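Local coordinates for MupZ (Pseudomonas fluorescens, PDB 6FXD), which acts as an epoxide hydrolase in mupirocin biosynthesis, probably opening an epoxide left by a Rieske oxygenase so that an oxygen heterocycle forms, at residues Ala42-Phe47 with Phe62-Thr67; Cys71-Ser76 with Leu82-Asn87; Val102-His107 with Gly118-Met123; Arg22-Met27 with Arg110-Lys115. All coordinates share one frame; numbering follows the deposited sequence.

Contact 1 (Ala42-Phe47 with Phe62-Thr67)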
# COMPACT_ATOMS: atom_id res chain seq x y z
N ALA A 42 -2.78 -10.03 -39.39
CA ALA A 42 -4.18 -10.02 -39.79
C ALA A 42 -5.07 -10.58 -38.69
O ALA A 42 -6.15 -10.03 -38.40
CB ALA A 42 -4.34 -10.82 -41.08
N TYR A 43 -4.67 -11.70 -38.09
CA TYR A 43 -5.47 -12.29 -37.02
C TYR A 43 -5.55 -11.39 -35.80
O TYR A 43 -6.44 -11.55 -34.98
CB TYR A 43 -4.92 -13.66 -36.62
CG TYR A 43 -5.58 -14.77 -37.35
CD1 TYR A 43 -6.85 -15.18 -36.98
CD2 TYR A 43 -4.96 -15.38 -38.41
CE1 TYR A 43 -7.47 -16.21 -37.66
CE2 TYR A 43 -5.58 -16.41 -39.10
CZ TYR A 43 -6.83 -16.82 -38.71
OH TYR A 43 -7.45 -17.85 -39.39
N CYS A 44 -4.56 -10.51 -35.60
CA CYS A 44 -4.63 -9.61 -34.46
C CYS A 44 -5.93 -8.81 -34.46
O CYS A 44 -6.48 -8.53 -33.39
CB CYS A 44 -3.44 -8.67 -34.45
SG CYS A 44 -1.88 -9.46 -33.88
N ALA A 45 -6.44 -8.45 -35.66
CA ALA A 45 -7.71 -7.72 -35.73
C ALA A 45 -8.85 -8.58 -35.22
O ALA A 45 -9.77 -8.08 -34.56
CB ALA A 45 -7.98 -7.29 -37.17
N VAL A 46 -8.80 -9.88 -35.50
CA VAL A 46 -9.82 -10.80 -35.02
C VAL A 46 -9.76 -10.91 -33.49
O VAL A 46 -10.81 -10.89 -32.82
CB VAL A 46 -9.65 -12.16 -35.72
CG1 VAL A 46 -10.66 -13.19 -35.19
CG2 VAL A 46 -9.76 -12.01 -37.24
N PHE A 47 -8.55 -11.03 -32.93
CA PHE A 47 -8.46 -11.15 -31.48
C PHE A 47 -8.87 -9.86 -30.79
O PHE A 47 -9.50 -9.90 -29.73
CB PHE A 47 -7.04 -11.51 -31.08
CG PHE A 47 -6.74 -12.97 -31.19
CD1 PHE A 47 -6.54 -13.54 -32.44
CD2 PHE A 47 -6.70 -13.76 -30.07
CE1 PHE A 47 -6.28 -14.89 -32.55
CE2 PHE A 47 -6.43 -15.11 -30.18
CZ PHE A 47 -6.22 -15.67 -31.43
N PHE A 62 -1.33 -5.01 -29.63
CA PHE A 62 -0.24 -5.82 -30.17
C PHE A 62 0.89 -4.93 -30.67
O PHE A 62 0.64 -3.94 -31.38
CB PHE A 62 -0.72 -6.71 -31.32
CG PHE A 62 -1.57 -7.86 -30.89
CD1 PHE A 62 -1.00 -9.06 -30.43
CD2 PHE A 62 -2.96 -7.75 -30.93
CE1 PHE A 62 -1.81 -10.12 -30.05
CE2 PHE A 62 -3.76 -8.81 -30.54
CZ PHE A 62 -3.19 -9.99 -30.10
N SER A 63 2.13 -5.30 -30.35
CA SER A 63 3.33 -4.57 -30.77
C SER A 63 4.35 -5.56 -31.30
O SER A 63 4.29 -6.76 -31.01
CB SER A 63 3.99 -3.83 -29.60
OG SER A 63 3.07 -2.97 -28.96
N PHE A 64 5.32 -5.05 -32.06
CA PHE A 64 6.27 -5.91 -32.76
C PHE A 64 7.67 -5.35 -32.73
O PHE A 64 7.89 -4.15 -32.92
CB PHE A 64 5.81 -6.16 -34.22
CG PHE A 64 4.48 -6.85 -34.31
CD1 PHE A 64 3.30 -6.10 -34.30
CD2 PHE A 64 4.40 -8.23 -34.35
CE1 PHE A 64 2.07 -6.73 -34.31
CE2 PHE A 64 3.16 -8.87 -34.39
CZ PHE A 64 2.00 -8.10 -34.36
N ASN A 65 8.62 -6.24 -32.45
CA ASN A 65 10.05 -6.00 -32.60
C ASN A 65 10.48 -6.97 -33.70
O ASN A 65 10.93 -8.08 -33.43
CB ASN A 65 10.74 -6.31 -31.28
CG ASN A 65 12.24 -6.01 -31.31
OD1 ASN A 65 12.75 -5.46 -32.28
ND2 ASN A 65 12.93 -6.34 -30.23
N GLY A 66 10.31 -6.54 -34.95
CA GLY A 66 10.50 -7.44 -36.08
C GLY A 66 9.53 -8.61 -36.02
O GLY A 66 8.31 -8.44 -36.03
N THR A 67 10.06 -9.84 -35.98
CA THR A 67 9.22 -11.02 -35.86
C THR A 67 8.90 -11.39 -34.41
O THR A 67 8.24 -12.42 -34.18
CB THR A 67 9.83 -12.22 -36.60
OG1 THR A 67 11.11 -12.51 -36.04
CG2 THR A 67 10.03 -11.92 -38.08

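Contact 2 (Cys71-Ser76 with Leu82-Asn87)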
# COMPACT_ATOMS: atom_id res chain seq x y z
N CYS A 71 1.67 -8.88 -26.83
CA CYS A 71 0.37 -8.31 -26.51
C CYS A 71 0.41 -7.73 -25.10
O CYS A 71 0.91 -8.38 -24.18
CB CYS A 71 -0.73 -9.36 -26.61
SG CYS A 71 -2.39 -8.60 -26.68
N ARG A 72 -0.09 -6.50 -24.94
CA ARG A 72 -0.24 -5.89 -23.62
C ARG A 72 -1.73 -5.97 -23.29
O ARG A 72 -2.55 -5.37 -23.97
CB ARG A 72 0.23 -4.43 -23.65
CG ARG A 72 0.33 -3.79 -22.26
CD ARG A 72 0.32 -2.26 -22.27
NE ARG A 72 1.25 -1.75 -23.28
CZ ARG A 72 1.40 -0.47 -23.59
NH1 ARG A 72 0.70 0.47 -22.97
NH2 ARG A 72 2.26 -0.12 -24.53
N GLU A 73 -2.08 -6.76 -22.27
CA GLU A 73 -3.46 -7.02 -21.89
C GLU A 73 -3.66 -6.51 -20.48
O GLU A 73 -3.02 -7.00 -19.55
CB GLU A 73 -3.73 -8.52 -21.94
CG GLU A 73 -3.11 -9.24 -23.14
CD GLU A 73 -3.42 -10.72 -23.20
OE1 GLU A 73 -4.18 -11.21 -22.33
OE2 GLU A 73 -2.89 -11.39 -24.11
N VAL A 74 -4.55 -5.55 -20.31
CA VAL A 74 -4.81 -4.95 -19.00
C VAL A 74 -6.26 -5.22 -18.62
O VAL A 74 -7.17 -4.88 -19.39
CB VAL A 74 -4.49 -3.44 -18.99
CG1 VAL A 74 -4.71 -2.89 -17.60
CG2 VAL A 74 -3.05 -3.20 -19.47
N TYR A 75 -6.47 -5.82 -17.45
CA TYR A 75 -7.79 -6.21 -16.99
C TYR A 75 -8.08 -5.55 -15.65
O TYR A 75 -7.17 -5.29 -14.87
CB TYR A 75 -7.90 -7.74 -16.83
CG TYR A 75 -7.58 -8.45 -18.13
CD1 TYR A 75 -8.53 -8.58 -19.14
CD2 TYR A 75 -6.30 -8.94 -18.37
CE1 TYR A 75 -8.23 -9.19 -20.34
CE2 TYR A 75 -5.98 -9.55 -19.57
CZ TYR A 75 -6.95 -9.69 -20.55
OH TYR A 75 -6.63 -10.29 -21.74
N SER A 76 -9.36 -5.28 -15.38
CA SER A 76 -9.68 -4.55 -14.15
C SER A 76 -9.39 -5.37 -12.90
O SER A 76 -9.23 -4.78 -11.82
CB SER A 76 -11.11 -4.02 -14.19
OG SER A 76 -12.03 -5.08 -14.39
N LEU A 82 -9.29 -14.13 -16.30
CA LEU A 82 -9.91 -15.45 -16.45
C LEU A 82 -11.04 -15.40 -17.47
O LEU A 82 -11.21 -16.35 -18.25
CB LEU A 82 -10.38 -15.97 -15.09
CG LEU A 82 -9.24 -16.11 -14.07
CD1 LEU A 82 -9.71 -16.54 -12.68
CD2 LEU A 82 -8.13 -17.03 -14.60
N ASN A 83 -11.84 -14.33 -17.47
CA ASN A 83 -12.92 -14.24 -18.46
C ASN A 83 -12.35 -14.20 -19.87
O ASN A 83 -12.96 -14.75 -20.80
CB ASN A 83 -13.81 -13.02 -18.23
CG ASN A 83 -14.62 -13.11 -16.98
OD1 ASN A 83 -14.81 -14.19 -16.41
ND2 ASN A 83 -15.16 -11.97 -16.54
N HIS A 84 -11.20 -13.54 -20.05
CA HIS A 84 -10.58 -13.48 -21.37
C HIS A 84 -10.13 -14.85 -21.84
O HIS A 84 -10.32 -15.22 -23.01
CB HIS A 84 -9.37 -12.54 -21.32
CG HIS A 84 -8.57 -12.52 -22.59
ND1 HIS A 84 -9.03 -11.95 -23.75
CD2 HIS A 84 -7.32 -12.98 -22.86
CE1 HIS A 84 -8.11 -12.06 -24.70
NE2 HIS A 84 -7.07 -12.68 -24.18
N LEU A 85 -9.53 -15.63 -20.93
CA LEU A 85 -9.11 -16.99 -21.24
C LEU A 85 -10.26 -17.81 -21.79
O LEU A 85 -10.10 -18.53 -22.78
CB LEU A 85 -8.58 -17.63 -19.95
CG LEU A 85 -7.40 -18.58 -20.07
CD1 LEU A 85 -6.17 -17.78 -20.43
CD2 LEU A 85 -7.19 -19.31 -18.75
N VAL A 86 -11.44 -17.71 -21.17
CA VAL A 86 -12.61 -18.43 -21.65
C VAL A 86 -13.08 -17.88 -22.99
O VAL A 86 -13.46 -18.63 -23.90
CB VAL A 86 -13.74 -18.40 -20.60
CG1 VAL A 86 -15.01 -19.03 -21.17
CG2 VAL A 86 -13.30 -19.11 -19.33
N ASN A 87 -13.10 -16.55 -23.12
CA ASN A 87 -13.63 -15.91 -24.32
C ASN A 87 -12.80 -16.25 -25.55
O ASN A 87 -13.34 -16.48 -26.65
CB ASN A 87 -13.65 -14.39 -24.11
CG ASN A 87 -14.25 -13.62 -25.29
OD1 ASN A 87 -15.27 -14.01 -25.85
ND2 ASN A 87 -13.63 -12.50 -25.63
O HOH W 1 -4.72 -12.86 -25.78

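Contact 3 (Val102-His107 with Gly118-Met123)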
# COMPACT_ATOMS: atom_id res chain seq x y z
N VAL A 102 6.83 -17.69 -26.20
CA VAL A 102 8.12 -17.99 -25.59
C VAL A 102 8.29 -17.38 -24.20
O VAL A 102 9.21 -17.78 -23.48
CB VAL A 102 9.29 -17.59 -26.50
CG1 VAL A 102 9.27 -18.44 -27.78
CG2 VAL A 102 9.23 -16.10 -26.84
N ARG A 103 7.46 -16.42 -23.83
CA ARG A 103 7.45 -15.84 -22.49
C ARG A 103 6.02 -15.42 -22.20
O ARG A 103 5.31 -14.99 -23.11
CB ARG A 103 8.38 -14.60 -22.39
CG ARG A 103 8.81 -14.28 -20.96
CD ARG A 103 9.27 -12.83 -20.71
NE ARG A 103 9.89 -12.19 -21.86
CZ ARG A 103 10.16 -10.89 -21.96
NH1 ARG A 103 9.86 -10.05 -20.98
NH2 ARG A 103 10.72 -10.42 -23.06
N TYR A 104 5.57 -15.59 -20.96
CA TYR A 104 4.23 -15.17 -20.57
C TYR A 104 4.31 -14.60 -19.16
O TYR A 104 4.52 -15.34 -18.20
CB TYR A 104 3.22 -16.32 -20.68
CG TYR A 104 1.80 -15.91 -20.37
CD1 TYR A 104 1.08 -15.12 -21.25
CD2 TYR A 104 1.19 -16.31 -19.18
CE1 TYR A 104 -0.22 -14.74 -20.96
CE2 TYR A 104 -0.11 -15.93 -18.89
CZ TYR A 104 -0.81 -15.15 -19.79
OH TYR A 104 -2.10 -14.77 -19.50
N GLU A 105 4.15 -13.29 -19.04
CA GLU A 105 4.26 -12.60 -17.76
C GLU A 105 2.90 -12.13 -17.29
O GLU A 105 2.07 -11.70 -18.09
CB GLU A 105 5.15 -11.36 -17.86
CG GLU A 105 6.54 -11.68 -18.29
CD GLU A 105 7.48 -10.48 -18.23
OE1 GLU A 105 7.08 -9.39 -17.75
OE2 GLU A 105 8.61 -10.64 -18.70
N VAL A 106 2.68 -12.18 -15.98
CA VAL A 106 1.46 -11.68 -15.38
C VAL A 106 1.87 -10.77 -14.23
O VAL A 106 2.59 -11.20 -13.32
CB VAL A 106 0.56 -12.82 -14.87
CG1 VAL A 106 -0.68 -12.24 -14.22
CG2 VAL A 106 0.14 -13.73 -16.04
N HIS A 107 1.40 -9.52 -14.25
CA HIS A 107 1.73 -8.53 -13.24
C HIS A 107 0.46 -8.07 -12.54
O HIS A 107 -0.55 -7.82 -13.19
CB HIS A 107 2.37 -7.29 -13.87
CG HIS A 107 3.65 -7.57 -14.59
ND1 HIS A 107 4.85 -7.02 -14.21
CD2 HIS A 107 3.92 -8.34 -15.67
CE1 HIS A 107 5.80 -7.42 -15.03
NE2 HIS A 107 5.27 -8.23 -15.92
N GLY A 118 -3.35 -20.99 -10.07
CA GLY A 118 -3.95 -22.26 -10.42
C GLY A 118 -4.41 -22.32 -11.86
O GLY A 118 -3.94 -23.15 -12.65
N PRO A 119 -5.35 -21.44 -12.24
CA PRO A 119 -5.87 -21.46 -13.62
C PRO A 119 -4.82 -21.27 -14.70
O PRO A 119 -4.99 -21.82 -15.80
CB PRO A 119 -6.90 -20.32 -13.63
CG PRO A 119 -7.25 -20.09 -12.22
CD PRO A 119 -6.08 -20.48 -11.39
N LEU A 120 -3.76 -20.49 -14.46
CA LEU A 120 -2.78 -20.20 -15.50
C LEU A 120 -1.55 -21.10 -15.43
O LEU A 120 -0.60 -20.88 -16.18
CB LEU A 120 -2.35 -18.73 -15.44
CG LEU A 120 -3.49 -17.71 -15.52
CD1 LEU A 120 -2.93 -16.29 -15.57
CD2 LEU A 120 -4.35 -17.99 -16.73
N ALA A 121 -1.55 -22.10 -14.54
CA ALA A 121 -0.35 -22.91 -14.36
C ALA A 121 0.11 -23.52 -15.69
O ALA A 121 1.31 -23.66 -15.94
CB ALA A 121 -0.60 -24.01 -13.33
N PHE A 122 -0.84 -23.87 -16.56
CA PHE A 122 -0.50 -24.50 -17.83
C PHE A 122 0.33 -23.59 -18.73
O PHE A 122 0.99 -24.08 -19.65
CB PHE A 122 -1.76 -24.97 -18.55
CG PHE A 122 -2.54 -23.87 -19.24
CD1 PHE A 122 -3.43 -23.09 -18.53
CD2 PHE A 122 -2.37 -23.64 -20.60
CE1 PHE A 122 -4.15 -22.09 -19.16
CE2 PHE A 122 -3.09 -22.64 -21.24
CZ PHE A 122 -3.98 -21.87 -20.53
N MET A 123 0.29 -22.27 -18.50
CA MET A 123 1.08 -21.32 -19.26
C MET A 123 2.48 -21.11 -18.69
O MET A 123 3.26 -20.37 -19.28
CB MET A 123 0.38 -19.96 -19.30
CG MET A 123 -0.88 -19.93 -20.12
SD MET A 123 -0.57 -20.26 -21.88
CE MET A 123 0.63 -19.00 -22.28

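Contact 4 (Arg22-Met27 with Arg110-Lys115)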
# COMPACT_ATOMS: atom_id res chain seq x y z
N ARG A 22 -6.59 -3.30 -8.18
CA ARG A 22 -6.78 -4.70 -8.52
C ARG A 22 -6.34 -5.04 -9.94
O ARG A 22 -6.34 -6.22 -10.30
CB ARG A 22 -8.25 -5.10 -8.33
CG ARG A 22 -8.78 -4.78 -6.94
CD ARG A 22 -8.13 -5.68 -5.91
NE ARG A 22 -7.63 -4.96 -4.75
CZ ARG A 22 -8.30 -4.80 -3.60
NH1 ARG A 22 -9.51 -5.31 -3.46
NH2 ARG A 22 -7.74 -4.12 -2.60
N THR A 23 -5.96 -4.04 -10.73
CA THR A 23 -5.61 -4.23 -12.14
C THR A 23 -4.53 -5.29 -12.29
O THR A 23 -3.55 -5.32 -11.54
CB THR A 23 -5.05 -2.90 -12.66
OG1 THR A 23 -5.86 -1.83 -12.17
CG2 THR A 23 -5.03 -2.87 -14.18
N CYS A 24 -4.71 -6.16 -13.28
CA CYS A 24 -3.73 -7.17 -13.66
C CYS A 24 -3.36 -7.00 -15.12
O CYS A 24 -4.22 -6.64 -15.95
CB CYS A 24 -4.28 -8.58 -13.45
SG CYS A 24 -4.57 -8.97 -11.72
N MET A 25 -2.10 -7.24 -15.45
CA MET A 25 -1.61 -7.13 -16.82
C MET A 25 -0.97 -8.45 -17.23
O MET A 25 -0.16 -9.01 -16.48
CB MET A 25 -0.58 -6.01 -16.95
CG MET A 25 -0.10 -5.79 -18.40
SD MET A 25 1.15 -4.47 -18.57
CE MET A 25 2.54 -5.13 -17.62
N ALA A 26 -1.36 -8.96 -18.39
CA ALA A 26 -0.76 -10.16 -18.97
C ALA A 26 0.02 -9.76 -20.21
O ALA A 26 -0.42 -8.89 -20.97
CB ALA A 26 -1.83 -11.17 -19.36
N MET A 27 1.18 -10.37 -20.41
CA MET A 27 2.02 -10.07 -21.58
C MET A 27 2.58 -11.36 -22.17
O MET A 27 3.63 -11.85 -21.72
CB MET A 27 3.17 -9.14 -21.23
CG MET A 27 2.73 -7.78 -20.69
SD MET A 27 4.04 -6.56 -20.64
CE MET A 27 5.17 -7.36 -19.49
N ARG A 110 -0.63 -9.11 -5.10
CA ARG A 110 -0.53 -10.49 -4.63
C ARG A 110 -1.90 -11.16 -4.51
O ARG A 110 -2.08 -12.31 -4.93
CB ARG A 110 0.21 -10.54 -3.28
CG ARG A 110 0.24 -11.94 -2.66
CD ARG A 110 0.90 -11.93 -1.30
NE ARG A 110 2.28 -11.47 -1.40
CZ ARG A 110 3.08 -11.28 -0.36
NH1 ARG A 110 2.63 -11.51 0.87
NH2 ARG A 110 4.32 -10.85 -0.54
N GLU A 111 -2.89 -10.44 -3.97
CA GLU A 111 -4.19 -11.04 -3.69
C GLU A 111 -4.91 -11.42 -4.98
O GLU A 111 -5.68 -12.39 -4.99
CB GLU A 111 -5.04 -10.06 -2.87
CG GLU A 111 -6.37 -10.61 -2.42
CD GLU A 111 -7.03 -9.73 -1.38
OE1 GLU A 111 -6.30 -8.98 -0.70
OE2 GLU A 111 -8.27 -9.79 -1.23
N GLU A 112 -4.69 -10.67 -6.06
CA GLU A 112 -5.28 -11.05 -7.34
C GLU A 112 -4.48 -12.15 -8.02
O GLU A 112 -5.06 -13.07 -8.62
CB GLU A 112 -5.41 -9.82 -8.24
CG GLU A 112 -6.38 -8.76 -7.74
CD GLU A 112 -7.81 -9.27 -7.64
OE1 GLU A 112 -8.35 -9.71 -8.68
OE2 GLU A 112 -8.40 -9.26 -6.54
N LEU A 113 -3.15 -12.08 -7.95
CA LEU A 113 -2.34 -13.12 -8.58
C LEU A 113 -2.56 -14.48 -7.93
O LEU A 113 -2.45 -15.51 -8.61
CB LEU A 113 -0.86 -12.73 -8.58
CG LEU A 113 -0.32 -12.12 -9.89
CD1 LEU A 113 -1.25 -11.03 -10.40
CD2 LEU A 113 1.10 -11.59 -9.72
N ASP A 114 -2.85 -14.50 -6.63
CA ASP A 114 -3.22 -15.76 -5.97
C ASP A 114 -4.38 -16.45 -6.67
O ASP A 114 -4.45 -17.68 -6.68
CB ASP A 114 -3.56 -15.50 -4.50
CG ASP A 114 -2.34 -15.20 -3.64
OD1 ASP A 114 -1.20 -15.43 -4.10
OD2 ASP A 114 -2.51 -14.74 -2.49
N LYS A 115 -5.30 -15.67 -7.25
CA LYS A 115 -6.44 -16.24 -7.97
C LYS A 115 -6.07 -16.77 -9.34
O LYS A 115 -6.88 -17.49 -9.95
CB LYS A 115 -7.56 -15.21 -8.09
CG LYS A 115 -8.03 -14.62 -6.76
CD LYS A 115 -8.94 -13.40 -6.97
CE LYS A 115 -9.29 -12.75 -5.63
NZ LYS A 115 -10.14 -11.53 -5.77

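Contact 1 (Ala42-Phe47 with Phe62-Thr67)
Cys-44 of helix 37-51 rests on Phe-62 of strand 57-65 in a sulfur-aromatic contact, one of the places where the first helix of a ferredoxin-like fold covers the sheet. The short helical and strand segments run nearly antiparallel, at 155°, with 10.5 Å between their axes. The sulfur sits over the middle of the aromatic face, Cys-44 SG being 3.5 Å from the centroid of the Phe-62 ring. Cys-44 CB covers the same ring nearer its CD2 side, adding a CH-pi contact. Phe-62 CG stands anti to its own carbonyl carbon (chi1 -73°), which swings the ring out under the helix. Replacing Phe-62 by an alanine would probably leave the Cys-44 sulfur without the face it lies on and open a gap between helix and strand. Phe-47 adds little, its CB reaching the Phe-62 ring obliquely while its own ring turns off towards helix 78-94. Phe-62 to Phe-64 pair antiparallel with a strand of a second subunit, so the sheet runs on across the interface, and Gln-132 of that subunit also packs on Cys-44. The same sulfur finally meets a second ring at its edge, with Cys-44 SG 4.1 Å from Phe-64 CZ.

Contact 2 (Cys71-Ser76 with Leu82-Asn87)
Tyr-75 at the end of strand 68-75 and His-84 of helix 78-94 make the tight part of this contact. The phenol oxygen lies over one face of the imidazole, displaced toward its rim, with Tyr-75 OH only 3.0 Å from His-84 CD2. Nearer the backbone of His-84, Tyr-75 CE1 packs against His-84 CB at 3.7 Å, while the two rings lean obliquely at 39°. The hydroxyl is already committed, donating to Glu-73 through a bond of 2.7 Å from Tyr-75 OH to Glu-73 OE1, which arrives from above the carboxylate plane. With a phenylalanine in place of Tyr-75, Glu-73 OE1 would probably lose this donor and the imidazole face its covering oxygen. The other side is looser and bridged by water. Glu-73 OE1 comes no nearer to the imidazole than 3.6 Å, at His-84 CD2, and a water molecule joins the two side chains instead. It donates to Glu-73 OE2 and lies in the imidazole plane, 2.8 Å from His-84 NE2. The other ring nitrogen, ND1, is hydrogen-bonded to Glu-54, so both nitrogens have partners. All three contacting residues are buried, forming a polar network with one bridging water between the second helix and the sheet of a ferredoxin-like fold.

Contact 3 (Val102-His107 with Gly118-Met123)
Strand 100-108, the fourth of the ferredoxin-like fold, packs against the loop leading into strand 126-135 and comes nearest to it at Tyr-104 and Met-123, their CA atoms 7.0 Å apart, where a type I turn from Gly-118 to Ala-121 leads into a short 3-10 segment. Met-123 curls over the phenol ring: its chain bends at both chi2 (-64°) and chi3 (-56°), bringing the methyl group back over the aromatic face. Met-123 CE is 4.1 Å from the centroid of the Tyr-104 ring, a CH-pi contact, whereas the sulfur stands higher above the same face. Met-123 CB closes on the rim, 3.7 Å from Tyr-104 CD2. Leu-120 CD1 approaches that ring at its edge and also lies 4.0 Å from Val-106 CG2. Leu-81 of helix 78-94 touches both Tyr-104 and Leu-120, so loop, strand and helix share one apolar layer. The intervening strand residues point to the other face and are polar: Arg-103 NH1 forms a salt bridge with Glu-105 OE2, and His-107 NE2 donates to the anti lone pair of Glu-105 OE1. Cohesion between strand and loop thus rests on methyl, sulfur and ring surfaces, with charge kept to the side that meets a second subunit.

Contact 4 (Arg22-Met27 with Arg110-Lys115)
The carboxylate of Glu-112, whose OE2 touches the side chain of Arg-22, is gripped at both oxygens. Lys-115 NZ donates to Glu-112 OE2 over 3.0 Å in a salt bridge, reaching it on the syn side but 33° out of the carboxylate plane. Glu-112 OE1 accepts a hydrogen bond from the backbone N of Ala-78, at the start of helix 78-94. Between them these donors limit the turning of the group, and the lysine would be expected to favour the ionised carboxylate. Arg-22 contributes carbon rather than a charged bond, its CD lying 3.6 Å from Glu-112 OE2. The guanidinium lies almost parallel to the carboxylate, with 10° between their planes, yet Arg-22 NE remains 4.7 Å from Glu-112 OE2, so any attraction is at a distance.

Behind the carboxylate the aliphatic part of Glu-112 does the packing. Its CG, anti to the carbonyl carbon of Glu-112 (chi1 -66°), lies 3.6 Å from Arg-22 O, and the bend at chi2 then turns the carboxylate. Cys-24, at the start of strand 24-31, the first of the ferredoxin-like core, directs its sulfur at the short helix 110-113, which follows the core's last strand, 100-108, with Cys-24 SG 3.7 Å from Glu-112 CB. Leu-113 meets the same sulfur more loosely through CD1 and also packs on Phe-127 and Glu-129 of strand 126-135. One buried glutamate thus works in two ways: its methylenes fill the join, while its charge is answered by a lysine of its own segment and by a backbone N-H.

In the fold
All four contacts reach one mixed sheet, ordered 57-65, 68-75, 24-31, 100-108 and 126-135. Contacts 2, 3 and 4 cluster, with centres about 11 to 12 Å apart. Contact 4 joins the other two through backbone pairing of strand 24-31, by probable hydrogen bonds from Tyr-75 N to Cys-24 O and from His-107 N to Met-25 O, each 2.8 Å. Contacts 2 and 3 also meet through Leu-85 and Leu-120. Contact 1 stands apart on the outermost strand 57-65, its centre about 24 Å from that of contact 4, but reaches contact 2 where Phe-62 CE1 packs 3.7 Å from Cys-71 CB. All four adjoin a second subunit, into which the sheet continues through strand 57-65 of contact 1.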